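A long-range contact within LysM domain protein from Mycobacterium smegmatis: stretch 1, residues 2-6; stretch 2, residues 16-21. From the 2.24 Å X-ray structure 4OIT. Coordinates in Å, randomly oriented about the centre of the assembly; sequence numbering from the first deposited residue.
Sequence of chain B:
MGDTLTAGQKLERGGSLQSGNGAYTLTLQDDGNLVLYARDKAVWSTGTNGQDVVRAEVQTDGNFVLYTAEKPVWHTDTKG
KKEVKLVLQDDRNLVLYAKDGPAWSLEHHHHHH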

# COMPACT_ATOMS: atom_id res chain seq x y z
N GLY B 2 -26.59 -1.79 1.66
CA GLY B 2 -26.62 -1.65 3.15
C GLY B 2 -26.19 -0.27 3.63
O GLY B 2 -25.52 0.47 2.90
N ASP B 3 -26.56 0.05 4.86
CA ASP B 3 -26.29 1.37 5.44
C ASP B 3 -25.23 1.34 6.54
O ASP B 3 -24.88 2.38 7.09
N THR B 4 -24.71 0.15 6.84
CA THR B 4 -23.85 -0.04 8.01
C THR B 4 -22.57 -0.82 7.72
O THR B 4 -22.58 -1.82 7.00
N LEU B 5 -21.46 -0.33 8.28
CA LEU B 5 -20.22 -1.09 8.37
C LEU B 5 -19.88 -1.24 9.84
O LEU B 5 -19.82 -0.26 10.58
N THR B 6 -19.66 -2.49 10.27
CA THR B 6 -19.33 -2.80 11.66
C THR B 6 -17.82 -2.99 11.81
O THR B 6 -17.09 -2.99 10.83
N SER B 16 -20.00 0.96 -1.89
CA SER B 16 -20.94 1.99 -1.45
C SER B 16 -21.71 1.57 -0.21
O SER B 16 -22.04 0.40 -0.03
N LEU B 17 -21.97 2.55 0.65
CA LEU B 17 -23.06 2.47 1.62
C LEU B 17 -24.21 3.29 1.07
O LEU B 17 -24.00 4.28 0.38
N GLN B 18 -25.43 2.85 1.36
CA GLN B 18 -26.62 3.63 1.02
C GLN B 18 -27.59 3.65 2.19
O GLN B 18 -27.78 2.64 2.87
N SER B 19 -28.20 4.80 2.41
CA SER B 19 -29.21 4.96 3.46
C SER B 19 -30.43 4.09 3.14
O SER B 19 -30.71 3.81 1.97
N GLY B 20 -31.14 3.67 4.18
CA GLY B 20 -32.33 2.83 4.03
C GLY B 20 -33.36 3.37 3.05
O GLY B 20 -33.92 2.62 2.25
N ASN B 21 -33.58 4.68 3.09
CA ASN B 21 -34.54 5.35 2.20
C ASN B 21 -34.12 5.45 0.72
O ASN B 21 -34.91 5.92 -0.11

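A single direct hydrogen bond joins the two stretches, and it is made by backbone alone: Gln 18 N donates to Gly 2 O at 2.8 Å, nearly straight at 169°. The same carbonyl oxygen, Gly 2 O, also takes a CA-H...O contact from Leu 17 CA at 3.4 Å, so one acceptor serves two neighbouring residues of stretch 2. Around this point the side chains add a small apolar patch and a water bridge. The two stretches together bury 280 Å², both sides summed.

Leu 17 gives the largest share. Its CA-to-CB bond points sideways, but with chi1 m and chi2 t the end of the side chain comes nearer to stretch 1. Leu 17 CD2 lies 3.8 Å from Leu 5 CG and 3.9 Å from the backbone Thr 4 N, while Leu 17 CD1 comes within 3.7 Å of Asp 3 O. Leu 5, also m,t and also starting sideways, brings its end nearer in turn, so two buried leucines meet by their branches. Gly 2 has no side chain to add.

Asp 3, sideways with chi1 p, sits against the backbone where stretch 2 leaves its strand: its CB is 3.2 Å from Gln 18 O and 4.2 Å from Ser 19 CA. Its carboxylate is held by two partners. Asp 3 OD1 accepts from Thr 4 OG1 at 2.7 Å, within stretch 1; Asp 3 OD2 accepts from the oxygen of water 1 at 3.0 Å, and that water oxygen accepts from Gly 20 N at 2.9 Å, linking the stretches where no direct polar side-chain bond does.

The CA-to-CB bonds of Thr 4 (chi1 m), Gln 18 (chi1 t) and Ser 19 (chi1 p) point away from the other stretch, and Ser 19 OG donates to Asn 21 OD1 at 2.7 Å, a bond internal to stretch 2. Thr 6 and Asn 21 are out of reach.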

# COMPACT_ATOMS: atom_id res chain seq x y z
CB ASP B 3 -27.58 1.99 5.99
CG ASP B 3 -28.13 1.26 7.21
OD1 ASP B 3 -27.64 0.15 7.53
OD2 ASP B 3 -29.05 1.79 7.85
CB THR B 4 -24.62 -0.75 9.15
OG1 THR B 4 -25.79 0.01 9.48
CG2 THR B 4 -23.76 -0.92 10.40
CB LEU B 5 -19.07 -0.36 7.66
CG LEU B 5 -19.19 -0.17 6.15
CD1 LEU B 5 -18.02 0.67 5.65
CD2 LEU B 5 -19.25 -1.48 5.39
CB THR B 6 -20.10 -4.05 12.13
OG1 THR B 6 -19.90 -5.12 11.20
CG2 THR B 6 -21.59 -3.74 12.24
CB SER B 16 -21.93 2.31 -2.57
OG SER B 16 -21.29 2.89 -3.69
CB LEU B 17 -22.64 3.02 2.98
CG LEU B 17 -21.70 2.18 3.85
CD1 LEU B 17 -21.65 2.79 5.25
CD2 LEU B 17 -22.13 0.72 3.92
CB GLN B 18 -27.32 3.08 -0.23
CG GLN B 18 -28.32 4.06 -0.83
CD GLN B 18 -28.98 3.53 -2.09
OE1 GLN B 18 -29.81 2.63 -2.03
NE2 GLN B 18 -28.63 4.11 -3.23
CB SER B 19 -29.63 6.43 3.58
OG SER B 19 -30.05 6.96 2.33
CB ASN B 21 -34.88 6.75 2.74
CG ASN B 21 -33.69 7.71 2.71
OD1 ASN B 21 -32.67 7.42 2.10
ND2 ASN B 21 -33.83 8.84 3.38
O HOH W 1 -30.27 4.36 6.82